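Side-chain contacts in BAT-2 beta-lactamase (Bacillus atrophaeus, PDB 6W5G), which hydrolyses the amide bond of the beta-lactam ring, probably as an active-site serine enzyme of class D conferring antibiotic resistance: residues R93-V98 / M194-R199; H181-D186 / V228-T233; F240-D245 / T249-I254. All coordinates share one frame; numbering follows the deposited sequence.

From the N terminus, the loop 93-98 comes first, after helix 81-88. Interaction 1 joins it to helix 191-200 and closes a loop of 95 residues, much of it helical. Interaction 2 opens inside that loop, at the end of helix 172-184, and closes on strand 225-233 after interaction 1 has closed, so the two cross. They touch directly, through salt bridges from K195 and K198 to E185. Interaction 3 follows in series: strand 236-244 turns back through three residues onto helix 248-261. Strands 225-233 and 236-244 are neighbours in the central sheet, where G229 O and F240 N (2.9 Å, a probable hydrogen bond) link interactions 2 and 3.

Interaction 1: R93-V98 / M194-R199; sequences RDEYDV and MKTVKR. With EDO (1,2-ethanediol), chain G; EDO (1,2-ethanediol), chain D.
E95 sets CG between its backbone N and carbonyl carbon (chi1 68°) and bends at chi2, whereas R199 leaves helix 191-200 with CG anti to N (chi1 -156°) and turns at chi3; carboxylate and guanidinium thereby meet in a surface salt bridge. The glutamate belongs to a type I beta turn, D94 to D97, in the loop between helix 81-88 and strand 98-99. Within this turn D94 OD1 accepts from Y96 N at 2.8 Å, an Asx turn, and E95 CG lies over the centre of the Y96 ring.

R199 NH2 donates to E95 OE1 across 3.0 Å in a nearly straight bond (165°). The oxygen lies in the guanidinium plane, but the nitrogen reaches it from the syn side, tilted out of the carboxylate plane. T196 crosses the glutamate at about a right angle, its methyl CG2 3.9 Å from E95 OE2. Its hydroxyl is bonded to P192 O, one helical turn back, and also receives water 1, which donates to E95 OE2 at 2.7 Å as well. E95 OE1, besides R199 NH2, accepts weakly from water 2. O1 of the chain D ethanediol, probably from the crystallisation liquor, takes a further bond from R199 NH2 at 3.0 Å. Water 3 completes a ring of bonds at the guanidinium edge, accepting from R199 NE at 3.0 Å and donating to E95 OE1 at 2.7 Å.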
ATOM      1  N   ARG A  93       1.375  19.507  -4.763  1.00 12.24           N
ATOM      2  CA  ARG A  93       2.542  19.923  -5.533  1.00 12.30           C
ATOM      3  C   ARG A  93       3.657  18.883  -5.541  1.00 12.37           C
ATOM      4  O   ARG A  93       4.298  18.672  -6.577  1.00 14.48           O
ATOM      5  CB  ARG A  93       3.073  21.240  -4.962  1.00 14.72           C
ATOM      6  CG  ARG A  93       4.386  21.721  -5.541  1.00 17.94           C
ATOM      7  CD  ARG A  93       4.928  22.898  -4.716  1.00 20.18           C
ATOM      8  NE  ARG A  93       3.995  24.021  -4.669  1.00 22.88           N
ATOM      9  CZ  ARG A  93       3.255  24.351  -3.613  1.00 24.70           C
ATOM     10  NH1 ARG A  93       3.327  23.649  -2.488  1.00 24.58           N
ATOM     11  NH2 ARG A  93       2.444  25.400  -3.680  1.00 26.37           N
ATOM     12  N   ASP A  94       3.919  18.261  -4.403  1.00 11.98           N
ATOM     13  CA  ASP A  94       5.031  17.329  -4.223  1.00 11.89           C
ATOM     14  C   ASP A  94       4.826  16.625  -2.880  1.00 11.65           C
ATOM     15  O   ASP A  94       3.782  16.782  -2.230  1.00 11.76           O
ATOM     16  CB  ASP A  94       6.391  18.030  -4.366  1.00 12.98           C
ATOM     17  CG  ASP A  94       6.552  19.207  -3.413  1.00 14.89           C
ATOM     18  OD1 ASP A  94       6.006  19.155  -2.297  1.00 13.17           O
ATOM     19  OD2 ASP A  94       7.253  20.183  -3.772  1.00 17.89           O
ATOM     20  N   GLU A  95       5.828  15.849  -2.465  1.00 11.33           N
ATOM     21  CA  GLU A  95       5.749  15.091  -1.219  1.00 11.40           C
ATOM     22  C   GLU A  95       5.757  15.987   0.009  1.00 10.00           C
ATOM     23  O   GLU A  95       5.489  15.506   1.119  1.00 10.88           O
ATOM     24  CB  GLU A  95       6.905  14.090  -1.136  1.00 12.23           C
ATOM     25  CG  GLU A  95       8.291  14.723  -0.981  1.00 13.00           C
ATOM     26  CD  GLU A  95       9.015  14.938  -2.300  1.00 13.53           C
ATOM     27  OE1 GLU A  95      10.130  14.408  -2.462  1.00 14.41           O
ATOM     28  OE2 GLU A  95       8.485  15.657  -3.169  1.00 13.70           O
ATOM     29  N   TYR A  96       6.059  17.272  -0.164  1.00 10.67           N
ATOM     30  CA  TYR A  96       6.181  18.219   0.934  1.00 10.12           C
ATOM     31  C   TYR A  96       5.028  19.213   0.992  1.00  9.98           C
ATOM     32  O   TYR A  96       5.124  20.213   1.713  1.00 12.50           O
ATOM     33  CB  TYR A  96       7.494  18.985   0.802  1.00 10.70           C
ATOM     34  CG  TYR A  96       8.752  18.155   0.825  1.00 10.47           C
ATOM     35  CD1 TYR A  96       9.064  17.356   1.923  1.00 10.67           C
ATOM     36  CD2 TYR A  96       9.668  18.222  -0.225  1.00 11.20           C
ATOM     37  CE1 TYR A  96      10.247  16.628   1.966  1.00 11.45           C
ATOM     38  CE2 TYR A  96      10.852  17.508  -0.193  1.00 11.32           C
ATOM     39  CZ  TYR A  96      11.136  16.711   0.907  1.00 11.62           C
ATOM     40  OH  TYR A  96      12.316  16.008   0.948  1.00 12.94           O
ATOM     41  N   ASP A  97       3.939  18.976   0.258  1.00  9.25           N
ATOM     42  CA  ASP A  97       2.834  19.939   0.203  1.00  9.42           C
ATOM     43  C   ASP A  97       2.128  19.968   1.559  1.00  9.98           C
ATOM     44  O   ASP A  97       1.498  18.985   1.958  1.00 10.57           O
ATOM     45  CB  ASP A  97       1.873  19.532  -0.917  1.00 10.57           C
ATOM     46  CG  ASP A  97       0.837  20.603  -1.227  1.00 12.99           C
ATOM     47  OD1 ASP A  97       0.305  21.206  -0.274  1.00 15.70           O
ATOM     48  OD2 ASP A  97       0.542  20.840  -2.421  1.00 14.01           O
ATOM     49  N   VAL A  98       2.235  21.089   2.273  1.00 10.47           N
ATOM     50  CA  VAL A  98       1.739  21.168   3.645  1.00  9.86           C
ATOM     51  C   VAL A  98       0.258  21.517   3.647  1.00 10.18           C
ATOM     52  O   VAL A  98      -0.157  22.529   3.061  1.00 11.99           O
ATOM     53  CB  VAL A  98       2.518  22.216   4.454  1.00 10.58           C
ATOM     54  CG1 VAL A  98       1.920  22.340   5.855  1.00 10.79           C
ATOM     55  CG2 VAL A  98       4.001  21.873   4.517  1.00 10.75           C
ATOM     56  N   MET A 194       5.985   8.768 -10.189  1.00  9.69           N
ATOM     57  CA  MET A 194       6.118   7.418  -9.655  1.00 10.11           C
ATOM     58  C   MET A 194       7.360   7.283  -8.783  1.00 10.53           C
ATOM     59  O   MET A 194       7.314   6.627  -7.738  1.00 11.09           O
ATOM     60  CB  MET A 194       6.114   6.402 -10.792  1.00 10.10           C
ATOM     61  CG  MET A 194       4.734   6.283 -11.414  1.00 10.82           C
ATOM     62  SD  MET A 194       4.570   5.062 -12.729  1.00 11.90           S
ATOM     63  CE  MET A 194       5.440   5.850 -14.086  1.00 12.77           C
ATOM     64  N   LYS A 195       8.476   7.908  -9.182  1.00 10.28           N
ATOM     65  CA  LYS A 195       9.658   7.901  -8.326  1.00 10.60           C
ATOM     66  C   LYS A 195       9.364   8.556  -6.978  1.00 10.09           C
ATOM     67  O   LYS A 195       9.774   8.041  -5.931  1.00 10.61           O
ATOM     68  CB  LYS A 195      10.832   8.598  -9.017  1.00 12.52           C
ATOM     69  CG  LYS A 195      11.376   7.885 -10.258  1.00 14.26           C
ATOM     70  CD  LYS A 195      11.981   6.518  -9.931  1.00 15.15           C
ATOM     71  CE  LYS A 195      12.926   6.016 -11.034  1.00 15.63           C
ATOM     72  NZ  LYS A 195      12.249   5.818 -12.357  1.00 16.06           N
ATOM     73  N   THR A 196       8.649   9.689  -6.984  1.00  9.73           N
ATOM     74  CA  THR A 196       8.341  10.398  -5.743  1.00 10.46           C
ATOM     75  C   THR A 196       7.486   9.546  -4.814  1.00  9.25           C
ATOM     76  O   THR A 196       7.760   9.450  -3.609  1.00  9.76           O
ATOM     77  CB  THR A 196       7.627  11.713  -6.065  1.00 10.99           C
ATOM     78  OG1 THR A 196       8.519  12.575  -6.778  1.00 12.95           O
ATOM     79  CG2 THR A 196       7.161  12.414  -4.782  1.00 12.06           C
ATOM     80  N   VAL A 197       6.431   8.929  -5.353  1.00  9.21           N
ATOM     81  CA  VAL A 197       5.539   8.143  -4.509  1.00  9.20           C
ATOM     82  C   VAL A 197       6.257   6.909  -3.982  1.00  9.49           C
ATOM     83  O   VAL A 197       6.095   6.533  -2.817  1.00  9.56           O
ATOM     84  CB  VAL A 197       4.234   7.800  -5.256  1.00 10.09           C
ATOM     85  CG1 VAL A 197       3.394   6.809  -4.437  1.00 11.09           C
ATOM     86  CG2 VAL A 197       3.433   9.087  -5.530  1.00 10.78           C
ATOM     87  N   LYS A 198       7.066   6.258  -4.824  1.00 10.02           N
ATOM     88  CA  LYS A 198       7.846   5.137  -4.310  1.00  8.69           C
ATOM     89  C   LYS A 198       8.770   5.577  -3.177  1.00  9.84           C
ATOM     90  O   LYS A 198       8.865   4.897  -2.149  1.00 10.39           O
ATOM     91  CB  LYS A 198       8.587   4.426  -5.445  1.00 10.08           C
ATOM     92  CG  LYS A 198       7.624   3.571  -6.295  1.00 10.74           C
ATOM     93  CD  LYS A 198       8.336   2.754  -7.370  1.00 11.47           C
ATOM     94  CE  LYS A 198       8.666   3.608  -8.589  1.00 12.40           C
ATOM     95  NZ  LYS A 198       9.336   2.796  -9.645  1.00 13.73           N
ATOM     96  N   ARG A 199       9.431   6.731  -3.323  1.00  9.43           N
ATOM     97  CA  ARG A 199      10.286   7.231  -2.246  1.00 10.77           C
ATOM     98  C   ARG A 199       9.479   7.486  -0.974  1.00  9.88           C
ATOM     99  O   ARG A 199       9.960   7.225   0.144  1.00 11.15           O
ATOM    100  CB  ARG A 199      10.984   8.513  -2.701  1.00 15.03           C
ATOM    101  CG  ARG A 199      12.269   8.828  -1.995  1.00 20.15           C
ATOM    102  CD  ARG A 199      13.078   9.791  -2.874  1.00 21.42           C
ATOM    103  NE  ARG A 199      12.341  11.026  -3.162  1.00 26.36           N
ATOM    104  CZ  ARG A 199      12.066  11.470  -4.386  1.00 27.94           C
ATOM    105  NH1 ARG A 199      12.460  10.778  -5.448  1.00 29.56           N
ATOM    106  NH2 ARG A 199      11.391  12.606  -4.552  1.00 27.79           N
TER
HETATM  107  C1  EDO G 305      12.626   2.682  -6.827  1.00 33.67           C
HETATM  108  O1  EDO G 305      11.783   3.704  -7.383  1.00 31.98           O
HETATM  109  C2  EDO G 305      12.967   1.681  -7.922  1.00 34.81           C
HETATM  110  O2  EDO G 305      11.779   1.421  -8.680  1.00 34.91           O
HETATM  111  C1  EDO D 302      13.192  14.800  -6.875  1.00 47.40           C
HETATM  112  O1  EDO D 302      12.087  13.919  -7.106  1.00 48.17           O
HETATM  113  C2  EDO D 302      12.936  16.111  -7.606  1.00 47.33           C
HETATM  114  O2  EDO D 302      11.615  16.568  -7.299  1.00 47.46           O
HETATM  115  O   HOH W   1       9.189  15.134  -5.717  1.00 24.04           O
HETATM  116  O   HOH W   2       9.318  11.373  -2.244  1.00 29.29           O
HETATM  117  O   HOH W   3      11.426  12.729  -0.840  1.00 39.13           O

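Interaction 2: H181-D186 / V228-T233; sequences HLYKED and VGFITT
Y183 stands in the last turn of helix 172-184 opposite F230 of strand 225-233, their CA atoms 7.9 Å apart. Just beyond it the helix ends in a Schellman motif: E185 takes a positive phi (60°), D186 N bonds to H181 O at 2.9 Å, and E185 N makes a weak bond to L182 O.

Both aromatic side chains leave the backbone toward the partner segment. The tyrosine ring, its CG anti to the backbone N (chi1 176°), presents an edge to one face of the phenylalanine in a T-shaped stack. The Y183 and F230 ring centroids are 5.2 Å apart, their planes at 73°. Y183 CD1 leads, 3.6 Å from F230 CD2, and sits over the rim of the ring rather than its centre. Two residues along the strand, the methyl T232 CG2 lies near the plane of the tyrosine ring, 4.2 Å from Y183 CE1. The polar end of the tyrosine is bonded beyond this contact, Y183 OH to S237 OG of strand 236-244. F230 also stacks on Y212 and touches I239 and K198, so its ring meets both neighbouring strands and two helices.

No hydrogen bond crosses between the two segments: the helix end lies on the sheet through aromatic and methyl surface, as expected where helices flank the central antiparallel sheet of serine beta-lactamases and penicillin-binding proteins.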
ATOM      1  N   HIS A 181       3.154  -2.943 -11.127  1.00 10.95           N
ATOM      2  CA  HIS A 181       3.111  -1.947 -12.193  1.00 11.88           C
ATOM      3  C   HIS A 181       3.763  -0.643 -11.759  1.00 10.96           C
ATOM      4  O   HIS A 181       4.435   0.014 -12.561  1.00 12.00           O
ATOM      5  CB  HIS A 181       1.668  -1.718 -12.642  1.00 13.71           C
ATOM      6  CG  HIS A 181       1.052  -2.913 -13.299  1.00 19.37           C
ATOM      7  ND1 HIS A 181      -0.306  -3.139 -13.309  1.00 22.88           N
ATOM      8  CD2 HIS A 181       1.613  -3.961 -13.944  1.00 22.86           C
ATOM      9  CE1 HIS A 181      -0.559  -4.264 -13.956  1.00 24.01           C
ATOM     10  NE2 HIS A 181       0.589  -4.781 -14.354  1.00 23.92           N
ATOM     11  N   LEU A 182       3.573  -0.251 -10.497  1.00 10.34           N
ATOM     12  CA  LEU A 182       4.243   0.940  -9.991  1.00 10.83           C
ATOM     13  C   LEU A 182       5.751   0.740  -9.943  1.00 10.50           C
ATOM     14  O   LEU A 182       6.518   1.630 -10.345  1.00 10.13           O
ATOM     15  CB  LEU A 182       3.699   1.281  -8.608  1.00 10.29           C
ATOM     16  CG  LEU A 182       4.398   2.441  -7.897  1.00  9.35           C
ATOM     17  CD1 LEU A 182       4.374   3.708  -8.746  1.00 10.38           C
ATOM     18  CD2 LEU A 182       3.785   2.683  -6.515  1.00 10.53           C
ATOM     19  N   TYR A 183       6.196  -0.426  -9.463  1.00 10.62           N
ATOM     20  CA  TYR A 183       7.625  -0.721  -9.430  1.00 12.07           C
ATOM     21  C   TYR A 183       8.240  -0.628 -10.822  1.00 12.67           C
ATOM     22  O   TYR A 183       9.291  -0.002 -11.010  1.00 12.52           O
ATOM     23  CB  TYR A 183       7.860  -2.115  -8.837  1.00 12.64           C
ATOM     24  CG  TYR A 183       9.316  -2.514  -8.862  1.00 14.10           C
ATOM     25  CD1 TYR A 183      10.175  -2.149  -7.831  1.00 15.79           C
ATOM     26  CD2 TYR A 183       9.845  -3.223  -9.931  1.00 15.55           C
ATOM     27  CE1 TYR A 183      11.512  -2.493  -7.863  1.00 17.46           C
ATOM     28  CE2 TYR A 183      11.169  -3.571  -9.968  1.00 16.70           C
ATOM     29  CZ  TYR A 183      12.001  -3.208  -8.934  1.00 17.39           C
ATOM     30  OH  TYR A 183      13.336  -3.550  -8.962  1.00 20.31           O
ATOM     31  N   LYS A 184       7.610  -1.275 -11.808  1.00 12.02           N
ATOM     32  CA  LYS A 184       8.106  -1.289 -13.179  1.00 12.56           C
ATOM     33  C   LYS A 184       7.777  -0.019 -13.946  1.00 13.11           C
ATOM     34  O   LYS A 184       8.266   0.149 -15.070  1.00 14.69           O
ATOM     35  CB  LYS A 184       7.527  -2.494 -13.924  1.00 13.40           C
ATOM     36  CG  LYS A 184       7.933  -3.806 -13.300  1.00 15.48           C
ATOM     37  CD  LYS A 184       7.414  -4.997 -14.072  1.00 18.71           C
ATOM     38  CE  LYS A 184       7.989  -6.288 -13.511  1.00 21.11           C
ATOM     39  NZ  LYS A 184       7.316  -7.485 -14.089  1.00 23.82           N
ATOM     40  N   GLU A 185       6.972   0.869 -13.365  1.00 13.57           N
ATOM     41  CA  GLU A 185       6.546   2.111 -14.014  1.00 13.92           C
ATOM     42  C   GLU A 185       5.776   1.842 -15.304  1.00 15.66           C
ATOM     43  O   GLU A 185       5.857   2.593 -16.282  1.00 17.38           O
ATOM     44  CB  GLU A 185       7.695   3.108 -14.167  1.00 14.63           C
ATOM     45  CG  GLU A 185       8.335   3.305 -12.806  1.00 14.77           C
ATOM     46  CD  GLU A 185       9.296   4.449 -12.714  1.00 15.33           C
ATOM     47  OE1 GLU A 185       9.516   5.168 -13.717  1.00 15.52           O
ATOM     48  OE2 GLU A 185       9.841   4.622 -11.611  1.00 16.89           O
ATOM     49  N   ASP A 186       5.017   0.749 -15.282  1.00 16.02           N
ATOM     50  CA  ASP A 186       4.022   0.420 -16.300  1.00 18.83           C
ATOM     51  C   ASP A 186       2.651   0.933 -15.857  1.00 17.50           C
ATOM     52  O   ASP A 186       1.687   0.180 -15.717  1.00 19.28           O
ATOM     53  CB  ASP A 186       3.981  -1.090 -16.517  1.00 21.43           C
ATOM     54  CG  ASP A 186       5.251  -1.633 -17.144  1.00 27.71           C
ATOM     55  OD1 ASP A 186       5.897  -0.905 -17.932  1.00 31.30           O
ATOM     56  OD2 ASP A 186       5.594  -2.802 -16.852  1.00 28.78           O
ATOM     57  N   VAL A 228       1.480  -3.730   1.749  1.00  8.74           N
ATOM     58  CA  VAL A 228       1.770  -3.941   0.334  1.00  8.97           C
ATOM     59  C   VAL A 228       3.016  -3.148  -0.033  1.00  8.43           C
ATOM     60  O   VAL A 228       3.215  -2.031   0.451  1.00  9.59           O
ATOM     61  CB  VAL A 228       0.562  -3.567  -0.561  1.00  8.75           C
ATOM     62  CG1 VAL A 228      -0.710  -4.297  -0.095  1.00 10.48           C
ATOM     63  CG2 VAL A 228       0.319  -2.044  -0.595  1.00  8.95           C
ATOM     64  N   GLY A 229       3.867  -3.721  -0.876  1.00  8.61           N
ATOM     65  CA  GLY A 229       5.083  -2.993  -1.207  1.00  9.06           C
ATOM     66  C   GLY A 229       6.098  -3.848  -1.924  1.00  8.60           C
ATOM     67  O   GLY A 229       5.746  -4.798  -2.632  1.00  9.76           O
ATOM     68  N   PHE A 230       7.365  -3.486  -1.747  1.00  9.16           N
ATOM     69  CA  PHE A 230       8.444  -4.199  -2.408  1.00  8.93           C
ATOM     70  C   PHE A 230       9.736  -3.977  -1.641  1.00  9.29           C
ATOM     71  O   PHE A 230       9.851  -3.058  -0.828  1.00 10.23           O
ATOM     72  CB  PHE A 230       8.582  -3.819  -3.894  1.00 10.46           C
ATOM     73  CG  PHE A 230       8.767  -2.347  -4.151  1.00 12.18           C
ATOM     74  CD1 PHE A 230       7.669  -1.514  -4.311  1.00 13.98           C
ATOM     75  CD2 PHE A 230      10.042  -1.804  -4.277  1.00 13.47           C
ATOM     76  CE1 PHE A 230       7.834  -0.165  -4.569  1.00 14.62           C
ATOM     77  CE2 PHE A 230      10.215  -0.448  -4.543  1.00 13.75           C
ATOM     78  CZ  PHE A 230       9.109   0.369  -4.681  1.00 14.19           C
ATOM     79  N   ILE A 231      10.709  -4.832  -1.909  1.00  9.89           N
ATOM     80  CA  ILE A 231      12.009  -4.740  -1.268  1.00  9.53           C
ATOM     81  C   ILE A 231      13.082  -4.884  -2.331  1.00 11.39           C
ATOM     82  O   ILE A 231      12.974  -5.729  -3.225  1.00 11.76           O
ATOM     83  CB  ILE A 231      12.170  -5.773  -0.128  1.00  9.04           C
ATOM     84  CG1 ILE A 231      13.547  -5.630   0.536  1.00 10.69           C
ATOM     85  CG2 ILE A 231      11.899  -7.207  -0.628  1.00 11.85           C
ATOM     86  CD1 ILE A 231      13.666  -6.397   1.844  1.00 11.82           C
ATOM     87  N   THR A 232      14.101  -4.038  -2.251  1.00 11.55           N
ATOM     88  CA  THR A 232      15.250  -4.100  -3.139  1.00 12.09           C
ATOM     89  C   THR A 232      16.489  -4.481  -2.343  1.00 12.94           C
ATOM     90  O   THR A 232      16.704  -3.994  -1.228  1.00 13.61           O
ATOM     91  CB  THR A 232      15.482  -2.767  -3.867  1.00 12.08           C
ATOM     92  OG1 THR A 232      15.754  -1.720  -2.921  1.00 13.57           O
ATOM     93  CG2 THR A 232      14.263  -2.397  -4.718  1.00 13.26           C
ATOM     94  N   THR A 233      17.281  -5.383  -2.903  1.00 13.91           N
ATOM     95  CA  THR A 233      18.612  -5.688  -2.416  1.00 17.46           C
ATOM     96  C   THR A 233      19.549  -5.552  -3.607  1.00 21.93           C
ATOM     97  O   THR A 233      19.119  -5.247  -4.724  1.00 24.13           O
ATOM     98  CB  THR A 233      18.684  -7.108  -1.844  1.00 18.56           C
ATOM     99  OG1 THR A 233      18.473  -8.054  -2.902  1.00 18.94           O
ATOM    100  CG2 THR A 233      17.625  -7.314  -0.751  1.00 19.15           C
TER

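Interaction 3: F240-D245 / T249-I254; sequences FVTNVD and TAAKNI
T242 and V244, two residues apart on strand 236-244 and on the same face of it, receive A251 and I254 of helix 248-261. The axes of strand segment 240-244 and helix segment 249-254 run at 134° and approach to 7.9 Å, the helix having turned back after a short connection to lie across its own strand.

The closest of these contacts belongs to T242. OG1 stands beside the backbone N (chi1 -63°), which puts T242 CG2 anti to that N and turns the methyl toward the helix backbone, 3.6 Å from A251 O. The hydroxyl is bonded to T255 OG1, one turn further along the helix, which also bonds A251 O.

A251 sets its methyl against two neighbouring strand side chains: A251 CB lies 4.0 Å from T242 CG2 and 3.9 Å from V244 CG1. V244 reaches it because CG1 stands between the backbone N and the carbonyl carbon (chi1 65°), leaving the other branch anti to N. This second methyl, V244 CG2, extends to the end of the isoleucine, meeting I254 CD1 at 4.2 Å. I254 spreads both its branches along the strand: while the long arm ends at V244, the short one brings I254 CG2 within 4.2 Å of T242 CG2. F43 and R46 also touch this isoleucine.

N243, between the two contact residues, points away to the opposite face, where N243 OD1 accepts from R67 NE and Q72 NE2. A C-terminal helix packed on the central antiparallel sheet belongs to the fold shared by serine beta-lactamases and penicillin-binding proteins. The contact itself is apolar and buried, with a polar link between strand and helix made at T255, which implies that methyl packing and that buried hydroxyl bond act together.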
ATOM      1  N   PHE A 240       5.575  -7.662  -2.686  1.00  9.27           N
ATOM      2  CA  PHE A 240       4.853  -8.459  -1.705  1.00  8.33           C
ATOM      3  C   PHE A 240       3.506  -7.836  -1.369  1.00  8.81           C
ATOM      4  O   PHE A 240       3.307  -6.619  -1.468  1.00  9.14           O
ATOM      5  CB  PHE A 240       5.667  -8.663  -0.413  1.00  9.22           C
ATOM      6  CG  PHE A 240       6.105  -7.375   0.221  1.00 10.02           C
ATOM      7  CD1 PHE A 240       5.211  -6.592   0.952  1.00 10.47           C
ATOM      8  CD2 PHE A 240       7.413  -6.937   0.075  1.00 12.20           C
ATOM      9  CE1 PHE A 240       5.611  -5.388   1.499  1.00 11.51           C
ATOM     10  CE2 PHE A 240       7.822  -5.741   0.634  1.00 11.58           C
ATOM     11  CZ  PHE A 240       6.924  -4.973   1.356  1.00 11.83           C
ATOM     12  N   VAL A 241       2.584  -8.694  -0.954  1.00  9.16           N
ATOM     13  CA  VAL A 241       1.315  -8.275  -0.372  1.00  8.72           C
ATOM     14  C   VAL A 241       1.006  -9.215   0.781  1.00  9.48           C
ATOM     15  O   VAL A 241       1.017 -10.438   0.604  1.00 10.67           O
ATOM     16  CB  VAL A 241       0.169  -8.328  -1.400  1.00  9.92           C
ATOM     17  CG1 VAL A 241      -1.188  -8.216  -0.697  1.00 11.03           C
ATOM     18  CG2 VAL A 241       0.332  -7.237  -2.451  1.00 10.89           C
ATOM     19  N   THR A 242       0.731  -8.652   1.955  1.00  9.16           N
ATOM     20  CA  THR A 242       0.181  -9.405   3.071  1.00  8.83           C
ATOM     21  C   THR A 242      -1.191  -8.836   3.390  1.00  8.71           C
ATOM     22  O   THR A 242      -1.362  -7.613   3.426  1.00  9.89           O
ATOM     23  CB  THR A 242       1.097  -9.306   4.286  1.00  9.71           C
ATOM     24  OG1 THR A 242       2.357  -9.903   3.959  1.00 11.46           O
ATOM     25  CG2 THR A 242       0.487 -10.036   5.476  1.00 11.00           C
ATOM     26  N   ASN A 243      -2.164  -9.722   3.605  1.00  8.33           N
ATOM     27  CA  ASN A 243      -3.535  -9.332   3.908  1.00  9.10           C
ATOM     28  C   ASN A 243      -4.037 -10.342   4.928  1.00  9.61           C
ATOM     29  O   ASN A 243      -3.881 -11.545   4.727  1.00 12.10           O
ATOM     30  CB  ASN A 243      -4.369  -9.348   2.612  1.00 10.35           C
ATOM     31  CG  ASN A 243      -5.864  -9.363   2.859  1.00 12.41           C
ATOM     32  OD1 ASN A 243      -6.484 -10.420   2.860  1.00 14.16           O
ATOM     33  ND2 ASN A 243      -6.459  -8.186   3.005  1.00 12.38           N
ATOM     34  N   VAL A 244      -4.598  -9.872   6.041  1.00  9.74           N
ATOM     35  CA  VAL A 244      -4.800 -10.744   7.195  1.00 11.12           C
ATOM     36  C   VAL A 244      -5.946 -10.199   8.034  1.00 10.49           C
ATOM     37  O   VAL A 244      -6.279  -9.014   7.966  1.00 10.96           O
ATOM     38  CB  VAL A 244      -3.484 -10.861   8.013  1.00 12.03           C
ATOM     39  CG1 VAL A 244      -3.095  -9.496   8.618  1.00 12.84           C
ATOM     40  CG2 VAL A 244      -3.574 -11.956   9.078  1.00 13.91           C
ATOM     41  N   ASP A 245      -6.552 -11.076   8.841  1.00 11.29           N
ATOM     42  CA  ASP A 245      -7.627 -10.702   9.754  1.00 12.88           C
ATOM     43  C   ASP A 245      -7.082 -10.106  11.049  1.00 12.95           C
ATOM     44  O   ASP A 245      -7.432 -10.546  12.151  1.00 14.44           O
ATOM     45  CB  ASP A 245      -8.566 -11.888  10.005  1.00 13.41           C
ATOM     46  CG  ASP A 245      -7.905 -13.035  10.782  1.00 14.56           C
ATOM     47  OD1 ASP A 245      -6.663 -13.154  10.761  1.00 15.14           O
ATOM     48  OD2 ASP A 245      -8.649 -13.828  11.411  1.00 17.29           O
ATOM     49  N   THR A 249      -0.412  -3.195  11.307  1.00 11.55           N
ATOM     50  CA  THR A 249       0.867  -3.446  11.970  1.00 12.35           C
ATOM     51  C   THR A 249       1.172  -4.939  12.020  1.00 11.50           C
ATOM     52  O   THR A 249       2.310  -5.358  11.769  1.00 12.29           O
ATOM     53  CB  THR A 249       0.861  -2.829  13.371  1.00 13.08           C
ATOM     54  OG1 THR A 249       0.773  -1.399  13.258  1.00 16.92           O
ATOM     55  CG2 THR A 249       2.140  -3.194  14.142  1.00 14.94           C
ATOM     56  N   ALA A 250       0.167  -5.763  12.336  1.00 11.06           N
ATOM     57  CA  ALA A 250       0.374  -7.208  12.293  1.00 11.41           C
ATOM     58  C   ALA A 250       0.749  -7.664  10.889  1.00 10.41           C
ATOM     59  O   ALA A 250       1.637  -8.508  10.716  1.00 11.10           O
ATOM     60  CB  ALA A 250      -0.879  -7.933  12.771  1.00 11.08           C
ATOM     61  N   ALA A 251       0.076  -7.118   9.873  1.00  9.76           N
ATOM     62  CA  ALA A 251       0.398  -7.481   8.495  1.00  9.85           C
ATOM     63  C   ALA A 251       1.837  -7.122   8.156  1.00  9.77           C
ATOM     64  O   ALA A 251       2.539  -7.891   7.483  1.00  9.87           O
ATOM     65  CB  ALA A 251      -0.563  -6.771   7.537  1.00 10.25           C
ATOM     66  N   LYS A 252       2.289  -5.953   8.609  1.00 10.15           N
ATOM     67  CA  LYS A 252       3.658  -5.541   8.339  1.00 11.03           C
ATOM     68  C   LYS A 252       4.647  -6.448   9.057  1.00 10.03           C
ATOM     69  O   LYS A 252       5.667  -6.845   8.478  1.00 11.00           O
ATOM     70  CB  LYS A 252       3.857  -4.080   8.746  1.00 10.80           C
ATOM     71  CG  LYS A 252       5.272  -3.573   8.493  1.00 13.05           C
ATOM     72  CD  LYS A 252       5.437  -2.124   8.886  1.00 14.51           C
ATOM     73  CE  LYS A 252       6.917  -1.758   8.890  1.00 17.80           C
ATOM     74  NZ  LYS A 252       7.171  -0.334   9.240  1.00 21.49           N
ATOM     75  N   ASN A 253       4.358  -6.792  10.319  1.00  9.90           N
ATOM     76  CA  ASN A 253       5.276  -7.625  11.090  1.00 10.42           C
ATOM     77  C   ASN A 253       5.365  -9.034  10.515  1.00 11.10           C
ATOM     78  O   ASN A 253       6.445  -9.635  10.499  1.00 11.06           O
ATOM     79  CB  ASN A 253       4.842  -7.657  12.558  1.00 11.92           C
ATOM     80  CG  ASN A 253       5.051  -6.325  13.260  1.00 14.46           C
ATOM     81  OD1 ASN A 253       5.782  -5.457  12.773  1.00 16.58           O
ATOM     82  ND2 ASN A 253       4.406  -6.155  14.412  1.00 16.32           N
ATOM     83  N   ILE A 254       4.241  -9.580  10.039  1.00 10.02           N
ATOM     84  CA  ILE A 254       4.283 -10.857   9.328  1.00 10.67           C
ATOM     85  C   ILE A 254       5.197 -10.742   8.118  1.00 10.34           C
ATOM     86  O   ILE A 254       6.041 -11.615   7.869  1.00 10.53           O
ATOM     87  CB  ILE A 254       2.863 -11.291   8.918  1.00 11.18           C
ATOM     88  CG1 ILE A 254       2.049 -11.712  10.142  1.00 11.64           C
ATOM     89  CG2 ILE A 254       2.919 -12.426   7.889  1.00 11.83           C
ATOM     90  CD1 ILE A 254       0.567 -11.792   9.891  1.00 13.63           C
TER